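Local coordinates for protein LigF (Sphingobium sp. SYK-6, PDB 4XT0) that degrades lignin as a glutathione S-transferase superfamily beta-etherase, cleaving beta-aryl ether bonds with bound glutathione, at residues 16-21 with 200-205; 24-29 with 191-196; 231-234 with 238-241. All blocks are in the same frame, centred on the assembly; numbering follows the deposited sequence.

Contact 1. Residues 16-21 with 200-205; sequences NSLKPL and NFAIAN. With GSH (glutathione), chain B.
Leu18 and Lys19 on helix 15-26 close round the methyl of Ala202 on helix 195-204; the two segments cross at 143° between their N-to-C directions, closer to antiparallel than parallel, with their axes 8.0 Å apart. Leu18 has its CG anti to the backbone N (chi1 -177°), which carries both methyls across to the facing helix. Its CD2 lies 3.7 Å from Ala202 CB and equally near Ala202 CA, resting on backbone as much as on side chain. The same CD2 reaches the edge of the Phe201 ring, near the ring plane, at 4.0 Å from Phe201 CD2; the two side chains cross at about a right angle. One face of that ring is covered by Asn205 CB, 3.6 Å above its centre. Lys19 meets the alanine methyl with its aliphatic part, Lys19 CG standing 3.6 Å from Ala202 CB. Beyond CG the chain runs extended, taking NZ to a salt bridge with Asp107 and a hydrogen bond to Ser70, so a carboxylate and neutral oxygens meet the buried ammonium. The Asn16 amide spans the two sites: OD1 takes a weak bond from Lys19 NZ, and ND2 lies 3.3 Å from the glutathione sulfur SG2; Ser70, weakly bonded to Asn16 OD1, also bonds the glutathione. The small methyl of Ala202 is consistent with the close approach of the backbones, Leu18 CA and Ala202 CA being 5.5 Å apart. This is the interdomain interface of the GST fold, where the first helix of the thioredoxin-like domain, bearing part of the glutathione site, packs on the all-helical domain.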
loop_
_atom_site.group_PDB
_atom_site.type_symbol
_atom_site.label_atom_id
_atom_site.label_comp_id
_atom_site.label_asym_id
_atom_site.label_seq_id
_atom_site.Cartn_x
_atom_site.Cartn_y
_atom_site.Cartn_z
ATOM N N ASN A 16 -2.444 -0.440 -13.609
ATOM C CA ASN A 16 -1.979 -1.543 -12.770
ATOM C C ASN A 16 -1.591 -2.773 -13.592
ATOM O O ASN A 16 -0.677 -3.514 -13.221
ATOM C CB ASN A 16 -3.043 -1.896 -11.729
ATOM C CG ASN A 16 -3.130 -0.855 -10.632
ATOM O OD1 ASN A 16 -2.131 -0.551 -9.976
ATOM N ND2 ASN A 16 -4.309 -0.276 -10.449
ATOM N N SER A 17 -2.257 -2.959 -14.727
ATOM C CA SER A 17 -1.955 -4.073 -15.640
ATOM C C SER A 17 -0.518 -4.037 -16.180
ATOM O O SER A 17 0.087 -5.079 -16.417
ATOM C CB SER A 17 -2.940 -4.072 -16.826
ATOM O OG SER A 17 -4.252 -4.430 -16.419
ATOM N N LEU A 18 0.013 -2.842 -16.415
ATOM C CA LEU A 18 1.346 -2.736 -16.993
ATOM C C LEU A 18 2.430 -3.383 -16.109
ATOM O O LEU A 18 3.401 -3.922 -16.631
ATOM C CB LEU A 18 1.693 -1.260 -17.276
ATOM C CG LEU A 18 3.048 -1.002 -17.963
ATOM C CD1 LEU A 18 2.986 0.204 -18.905
ATOM C CD2 LEU A 18 4.171 -0.800 -16.943
ATOM N N LYS A 19 2.265 -3.335 -14.786
ATOM C CA LYS A 19 3.320 -3.776 -13.872
ATOM C C LYS A 19 3.704 -5.246 -14.122
ATOM O O LYS A 19 4.854 -5.511 -14.474
ATOM C CB LYS A 19 2.918 -3.553 -12.403
ATOM C CG LYS A 19 2.470 -2.105 -12.046
ATOM C CD LYS A 19 2.238 -1.987 -10.522
ATOM C CE LYS A 19 1.451 -0.735 -10.108
ATOM N NZ LYS A 19 1.034 -0.819 -8.661
ATOM N N PRO A 20 2.751 -6.207 -13.987
ATOM C CA PRO A 20 3.235 -7.575 -14.272
ATOM C C PRO A 20 3.500 -7.855 -15.752
ATOM O O PRO A 20 4.284 -8.758 -16.082
ATOM C CB PRO A 20 2.096 -8.478 -13.747
ATOM C CG PRO A 20 0.854 -7.626 -13.835
ATOM C CD PRO A 20 1.329 -6.190 -13.579
ATOM N N LEU A 21 2.872 -7.094 -16.639
ATOM C CA LEU A 21 3.098 -7.279 -18.062
ATOM C C LEU A 21 4.550 -6.936 -18.397
ATOM O O LEU A 21 5.248 -7.710 -19.060
ATOM C CB LEU A 21 2.110 -6.425 -18.868
ATOM C CG LEU A 21 1.792 -6.766 -20.326
ATOM C CD1 LEU A 21 1.225 -8.168 -20.458
ATOM C CD2 LEU A 21 0.822 -5.730 -20.920
ATOM N N ASN A 200 6.203 2.603 -10.953
ATOM C CA ASN A 200 5.987 4.027 -11.120
ATOM C C ASN A 200 5.743 4.392 -12.581
ATOM O O ASN A 200 4.931 5.281 -12.878
ATOM C CB ASN A 200 7.175 4.821 -10.564
ATOM C CG ASN A 200 7.088 5.010 -9.075
ATOM O OD1 ASN A 200 6.443 5.944 -8.599
ATOM N ND2 ASN A 200 7.725 4.114 -8.321
ATOM N N PHE A 201 6.442 3.703 -13.483
ATOM C CA PHE A 201 6.275 3.919 -14.928
ATOM C C PHE A 201 4.860 3.549 -15.337
ATOM O O PHE A 201 4.271 4.194 -16.202
ATOM C CB PHE A 201 7.303 3.095 -15.729
ATOM C CG PHE A 201 7.202 3.252 -17.229
ATOM C CD1 PHE A 201 7.858 4.284 -17.875
ATOM C CD2 PHE A 201 6.493 2.337 -17.993
ATOM C CE1 PHE A 201 7.795 4.430 -19.268
ATOM C CE2 PHE A 201 6.416 2.470 -19.385
ATOM C CZ PHE A 201 7.078 3.512 -20.022
ATOM N N ALA A 202 4.312 2.509 -14.705
ATOM C CA ALA A 202 2.937 2.074 -14.983
ATOM C C ALA A 202 1.939 3.222 -14.815
ATOM O O ALA A 202 0.988 3.350 -15.600
ATOM C CB ALA A 202 2.548 0.891 -14.067
ATOM N N ILE A 203 2.166 4.057 -13.799
ATOM C CA ILE A 203 1.321 5.243 -13.552
ATOM C C ILE A 203 1.787 6.462 -14.340
ATOM O O ILE A 203 0.974 7.190 -14.902
ATOM C CB ILE A 203 1.292 5.623 -12.029
ATOM C CG1 ILE A 203 0.981 4.394 -11.164
ATOM C CG2 ILE A 203 0.307 6.773 -11.769
ATOM C CD1 ILE A 203 -0.266 3.600 -11.601
ATOM N N ALA A 204 3.096 6.693 -14.397
ATOM C CA ALA A 204 3.589 7.958 -14.944
ATOM C C ALA A 204 3.577 8.023 -16.467
ATOM O O ALA A 204 3.430 9.106 -17.031
ATOM C CB ALA A 204 5.001 8.247 -14.434
ATOM N N ASN A 205 3.754 6.889 -17.141
ATOM C CA ASN A 205 3.803 6.918 -18.601
ATOM C C ASN A 205 2.488 7.420 -19.197
ATOM O O ASN A 205 1.429 6.847 -18.948
ATOM C CB ASN A 205 4.137 5.537 -19.164
ATOM C CG ASN A 205 4.469 5.579 -20.648
ATOM O OD1 ASN A 205 5.257 6.417 -21.092
ATOM N ND2 ASN A 205 3.862 4.679 -21.423
HETATM N N1 GSH B . -4.933 -3.118 -5.869
HETATM C CA1 GSH B . -5.218 -3.692 -7.192
HETATM C C1 GSH B . -3.945 -3.997 -7.975
HETATM O O11 GSH B . -3.904 -4.955 -8.721
HETATM O O12 GSH B . -2.862 -3.211 -7.875
HETATM C CB1 GSH B . -6.076 -2.680 -7.979
HETATM C CG1 GSH B . -6.514 -3.337 -9.284
HETATM C CD1 GSH B . -7.264 -2.334 -10.141
HETATM O OE1 GSH B . -7.590 -1.258 -9.679
HETATM N N2 GSH B . -7.561 -2.652 -11.417
HETATM C CA2 GSH B . -8.292 -1.705 -12.275
HETATM C C2 GSH B . -9.610 -2.327 -12.688
HETATM O O2 GSH B . -9.718 -3.541 -12.704
HETATM C CB2 GSH B . -7.480 -1.447 -13.552
HETATM S SG2 GSH B . -5.984 -0.457 -13.230
HETATM N N3 GSH B . -10.669 -1.549 -13.055
HETATM C CA3 GSH B . -11.919 -2.199 -13.483
HETATM C C3 GSH B . -13.057 -2.063 -12.493
HETATM O O31 GSH B . -14.190 -2.254 -12.877
HETATM O O32 GSH B . -12.832 -1.746 -11.202
#

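Contact 2. Residues 24-29 with 191-196; sequences LYEKGL and TGYSLA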
loop_
_atom_site.group_PDB
_atom_site.type_symbol
_atom_site.label_atom_id
_atom_site.label_comp_id
_atom_site.label_asym_id
_atom_site.label_seq_id
_atom_site.Cartn_x
_atom_site.Cartn_y
_atom_site.Cartn_z
ATOM N N LEU A 24 6.976 -9.561 -16.919
ATOM C CA LEU A 24 7.020 -10.786 -17.714
ATOM C C LEU A 24 7.924 -10.637 -18.942
ATOM O O LEU A 24 8.740 -11.516 -19.240
ATOM C CB LEU A 24 5.595 -11.188 -18.149
ATOM C CG LEU A 24 4.703 -11.719 -17.012
ATOM C CD1 LEU A 24 3.218 -11.586 -17.380
ATOM C CD2 LEU A 24 5.084 -13.170 -16.658
ATOM N N TYR A 25 7.789 -9.522 -19.653
ATOM C CA TYR A 25 8.616 -9.292 -20.840
ATOM C C TYR A 25 10.066 -9.021 -20.468
ATOM O O TYR A 25 10.971 -9.418 -21.178
ATOM C CB TYR A 25 8.091 -8.113 -21.663
ATOM C CG TYR A 25 6.906 -8.438 -22.536
ATOM C CD1 TYR A 25 7.077 -9.051 -23.770
ATOM C CD2 TYR A 25 5.611 -8.118 -22.128
ATOM C CE1 TYR A 25 5.991 -9.348 -24.574
ATOM C CE2 TYR A 25 4.519 -8.417 -22.919
ATOM C CZ TYR A 25 4.715 -9.031 -24.143
ATOM O OH TYR A 25 3.636 -9.316 -24.943
ATOM N N GLU A 26 10.295 -8.325 -19.358
ATOM C CA GLU A 26 11.679 -8.032 -18.967
ATOM C C GLU A 26 12.409 -9.311 -18.581
ATOM O O GLU A 26 13.626 -9.429 -18.771
ATOM C CB GLU A 26 11.729 -7.031 -17.810
ATOM C CG GLU A 26 11.328 -5.615 -18.201
ATOM C CD GLU A 26 12.451 -4.817 -18.868
ATOM O OE1 GLU A 26 13.536 -5.383 -19.154
ATOM O OE2 GLU A 26 12.234 -3.611 -19.129
ATOM N N LYS A 27 11.663 -10.281 -18.052
ATOM C CA LYS A 27 12.284 -11.531 -17.594
ATOM C C LYS A 27 12.292 -12.602 -18.684
ATOM O O LYS A 27 12.795 -13.716 -18.490
ATOM C CB LYS A 27 11.570 -12.018 -16.328
ATOM C CG LYS A 27 11.773 -11.026 -15.170
ATOM C CD LYS A 27 11.196 -11.556 -13.843
ATOM C CE LYS A 27 12.009 -12.724 -13.305
ATOM N NZ LYS A 27 13.472 -12.404 -13.153
ATOM N N GLY A 28 11.763 -12.243 -19.848
ATOM C CA GLY A 28 11.765 -13.135 -20.994
ATOM C C GLY A 28 10.885 -14.349 -20.769
ATOM O O GLY A 28 11.066 -15.376 -21.409
ATOM N N LEU A 29 9.923 -14.225 -19.868
ATOM C CA LEU A 29 9.053 -15.347 -19.524
ATOM C C LEU A 29 7.977 -15.571 -20.580
ATOM O O LEU A 29 7.325 -14.626 -21.023
ATOM C CB LEU A 29 8.398 -15.117 -18.159
ATOM C CG LEU A 29 9.356 -15.249 -16.971
ATOM C CD1 LEU A 29 8.731 -14.735 -15.694
ATOM C CD2 LEU A 29 9.768 -16.712 -16.800
ATOM N N THR A 191 20.947 1.302 -7.598
ATOM C CA THR A 191 21.484 0.025 -8.084
ATOM C C THR A 191 20.977 -0.286 -9.498
ATOM O O THR A 191 21.395 -1.268 -10.119
ATOM C CB THR A 191 21.105 -1.153 -7.161
ATOM O OG1 THR A 191 19.737 -1.010 -6.748
ATOM C CG2 THR A 191 22.008 -1.175 -5.932
ATOM N N GLY A 192 20.064 0.543 -9.996
ATOM C CA GLY A 192 19.598 0.406 -11.366
ATOM C C GLY A 192 18.143 -0.010 -11.491
ATOM O O GLY A 192 17.408 -0.081 -10.506
ATOM N N TYR A 193 17.739 -0.282 -12.724
ATOM C CA TYR A 193 16.355 -0.579 -13.074
ATOM C C TYR A 193 15.753 -1.684 -12.228
ATOM O O TYR A 193 16.352 -2.753 -12.086
ATOM C CB TYR A 193 16.309 -0.964 -14.542
ATOM C CG TYR A 193 14.953 -1.220 -15.151
ATOM C CD1 TYR A 193 14.084 -0.173 -15.425
ATOM C CD2 TYR A 193 14.575 -2.511 -15.524
ATOM C CE1 TYR A 193 12.856 -0.397 -16.038
ATOM C CE2 TYR A 193 13.350 -2.752 -16.145
ATOM C CZ TYR A 193 12.500 -1.687 -16.400
ATOM O OH TYR A 193 11.300 -1.887 -17.036
ATOM N N SER A 194 14.565 -1.433 -11.672
ATOM C CA SER A 194 13.955 -2.385 -10.753
ATOM C C SER A 194 12.441 -2.293 -10.844
ATOM O O SER A 194 11.900 -1.489 -11.618
ATOM C CB SER A 194 14.415 -2.120 -9.314
ATOM O OG SER A 194 13.729 -0.995 -8.748
ATOM N N LEU A 195 11.768 -3.131 -10.061
ATOM C CA LEU A 195 10.313 -3.058 -9.892
ATOM C C LEU A 195 9.849 -1.645 -9.474
ATOM O O LEU A 195 8.733 -1.257 -9.799
ATOM C CB LEU A 195 9.827 -4.082 -8.851
ATOM C CG LEU A 195 10.054 -5.569 -9.160
ATOM C CD1 LEU A 195 9.406 -6.425 -8.071
ATOM C CD2 LEU A 195 9.536 -5.942 -10.555
ATOM N N ALA A 196 10.694 -0.889 -8.767
ATOM C CA ALA A 196 10.353 0.510 -8.450
ATOM C C ALA A 196 10.075 1.310 -9.709
ATOM O O ALA A 196 9.070 2.039 -9.784
ATOM C CB ALA A 196 11.473 1.195 -7.656
#
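A single polar side-chain contact, Glu26 to Tyr193, ties the end of the first helix of the thioredoxin-like domain to the loop leading into helix 195-204 of the helical domain, bridging the two domains of the GST fold in a partly buried position about 15 Å from the centre of the chain. The carboxylate and the phenol come from opposite directions. Tyr193 OH gives a weak hydrogen bond to Glu26 OE2 at 2.9 Å, and the carboxylate also touches one ring carbon, Glu26 CD lying 3.5 Å from Tyr193 CE2. The two planes are turned 52° apart, and OE2 approaches the ring obliquely. A bend at chi2 brings the Glu26 carboxylate round to the phenol, while Tyr193 sets its CG opposite the backbone N (chi1 -176°), which puts the phenol end at that carboxylate. Other partners grip the carboxylate more firmly: Asn86 bonds OE1, and Arg236 forms a salt bridge with OE2 and a cation-pi contact with the Tyr193 ring. Replacing Glu26 with an alanine would probably leave Asn86 ND2 and Arg236 without this carboxylate and remove the weak acceptor of Tyr193 OH, so that the phenol is less firmly placed. The helix is closed by a Schellman motif at Gly28, whose positive phi (67°) favours glycine; Leu29 N bonds Leu24 O. The facing helix begins with Ser194 at its N-cap, where Ser194 OG accepts from Ala196 N at 3.0 Å.

Contact 3. Residues 231-234 with 238-241; sequences DRIN and AIKE
Apolar packing joins Ile233 to Ile239 across the turn between helices 224-235 and 237-244. Their side chains cross obliquely, with Ile233 CG2 touching Ile239 CG1 at 3.9 Å. Ile239 CG1 lies anti to its carbonyl carbon (chi1 -63°), a setting that leaves CG2 on the side of Asn234, where it comes 4.1 Å from Asn234 CA and 4.2 Å from Asn234 OD1. The backbone takes part as well: Ile233 O sits among the isoleucine branches, 3.3 Å from Ile239 CB and 3.4 Å from Ile239 CG1. The two short helices follow each other at the C-terminal end of the all-helical GST domain. Ile239 extends the packing to Ala22 and Glu26 of helix 15-26, in the thioredoxin-like domain, while Ile233 leans on Phe201 and Asp197 of helix 195-204. Polar interactions gather at the last turn of helix 224-235. Lys240 lies alongside the Asn234 carbonyl, its CG 3.2 Å from Asn234 O, then bends at chi4 (-64°) to bring the ammonium back to the same oxygen. The resulting Lys240 NZ to Asn234 O hydrogen bond, 3.2 Å long, is weak, and Lys240 itself is exposed to solvent. Asn234 directs its amide elsewhere: ND2 probably donates to Asn205 OD1, and weakly to Leu230 O.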
loop_
_atom_site.group_PDB
_atom_site.type_symbol
_atom_site.label_atom_id
_atom_site.label_comp_id
_atom_site.label_asym_id
_atom_site.label_seq_id
_atom_site.Cartn_x
_atom_site.Cartn_y
_atom_site.Cartn_z
ATOM N N ASP A 231 11.615 8.496 -21.095
ATOM C CA ASP A 231 12.251 8.179 -22.375
ATOM C C ASP A 231 13.137 6.940 -22.283
ATOM O O ASP A 231 13.105 6.075 -23.156
ATOM C CB ASP A 231 13.092 9.357 -22.855
ATOM C CG ASP A 231 12.249 10.486 -23.431
ATOM O OD1 ASP A 231 11.013 10.333 -23.538
ATOM O OD2 ASP A 231 12.834 11.527 -23.784
ATOM N N ARG A 232 13.938 6.891 -21.220
ATOM C CA ARG A 232 14.869 5.807 -20.933
ATOM C C ARG A 232 14.144 4.451 -20.870
ATOM O O ARG A 232 14.532 3.477 -21.522
ATOM C CB ARG A 232 15.589 6.131 -19.606
ATOM C CG ARG A 232 16.543 5.102 -19.037
ATOM C CD ARG A 232 17.328 5.691 -17.832
ATOM N NE ARG A 232 17.960 6.968 -18.183
ATOM C CZ ARG A 232 17.681 8.140 -17.609
ATOM N NH1 ARG A 232 16.807 8.215 -16.612
ATOM N NH2 ARG A 232 18.297 9.242 -18.020
ATOM N N ILE A 233 13.073 4.393 -20.096
ATOM C CA ILE A 233 12.348 3.140 -19.946
ATOM C C ILE A 233 11.663 2.770 -21.263
ATOM O O ILE A 233 11.682 1.609 -21.678
ATOM C CB ILE A 233 11.334 3.231 -18.797
ATOM C CG1 ILE A 233 12.092 3.498 -17.497
ATOM C CG2 ILE A 233 10.526 1.954 -18.694
ATOM C CD1 ILE A 233 11.209 3.688 -16.312
ATOM N N ASN A 234 11.097 3.765 -21.940
ATOM C CA ASN A 234 10.468 3.529 -23.236
ATOM C C ASN A 234 11.443 3.044 -24.324
ATOM O O ASN A 234 11.021 2.459 -25.324
ATOM C CB ASN A 234 9.756 4.801 -23.709
ATOM C CG ASN A 234 8.310 4.860 -23.246
ATOM O OD1 ASN A 234 7.531 3.954 -23.518
ATOM N ND2 ASN A 234 7.946 5.924 -22.550
ATOM N N ALA A 238 12.572 -4.659 -23.952
ATOM C CA ALA A 238 11.434 -5.403 -23.413
ATOM C C ALA A 238 10.183 -4.528 -23.312
ATOM O O ALA A 238 9.062 -5.022 -23.463
ATOM C CB ALA A 238 11.776 -5.994 -22.023
ATOM N N ILE A 239 10.373 -3.232 -23.053
ATOM C CA ILE A 239 9.244 -2.302 -22.966
ATOM C C ILE A 239 8.680 -2.008 -24.352
ATOM O O ILE A 239 7.457 -2.011 -24.547
ATOM C CB ILE A 239 9.649 -0.978 -22.272
ATOM C CG1 ILE A 239 10.091 -1.236 -20.817
ATOM C CG2 ILE A 239 8.511 0.026 -22.311
ATOM C CD1 ILE A 239 9.030 -1.876 -19.903
ATOM N N LYS A 240 9.562 -1.772 -25.325
ATOM C CA LYS A 240 9.118 -1.645 -26.716
ATOM C C LYS A 240 8.413 -2.926 -27.172
ATOM O O LYS A 240 7.377 -2.860 -27.834
ATOM C CB LYS A 240 10.289 -1.325 -27.655
ATOM C CG LYS A 240 10.836 0.086 -27.516
ATOM C CD LYS A 240 11.838 0.408 -28.621
ATOM C CE LYS A 240 12.498 1.781 -28.419
ATOM N NZ LYS A 240 11.542 2.936 -28.487
ATOM N N GLU A 241 8.957 -4.089 -26.809
ATOM C CA GLU A 241 8.314 -5.355 -27.175
ATOM C C GLU A 241 6.904 -5.474 -26.574
ATOM O O GLU A 241 5.975 -5.946 -27.234
ATOM C CB GLU A 241 9.161 -6.546 -26.729
ATOM C CG GLU A 241 8.594 -7.896 -27.157
ATOM C CD GLU A 241 9.289 -9.065 -26.472
ATOM O OE1 GLU A 241 10.157 -8.815 -25.610
ATOM O OE2 GLU A 241 8.964 -10.229 -26.793
#

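Contacts 1 and 2 share helix 15-26 and helix 195-204, which run in roughly opposite directions where contact 1 packs them; their centres are about 12 Å apart. Contact 1 lies near the centre of the chain beside glutathione, contact 2 farther out. Contact 2 pairs later residues of the first helix with earlier ones of the second, so it falls within the sequence span of contact 1. Contact 3 follows both in the chain, its centre about 12 Å from contact 1 and about 11 Å from contact 2. It touches contact 1 through Phe201 and Asn205, and contact 2 through Tyr25 and Glu26. Together they hold helix 15-26 of the thioredoxin-like domain against helices 195-204 and 237-244 of the helical domain.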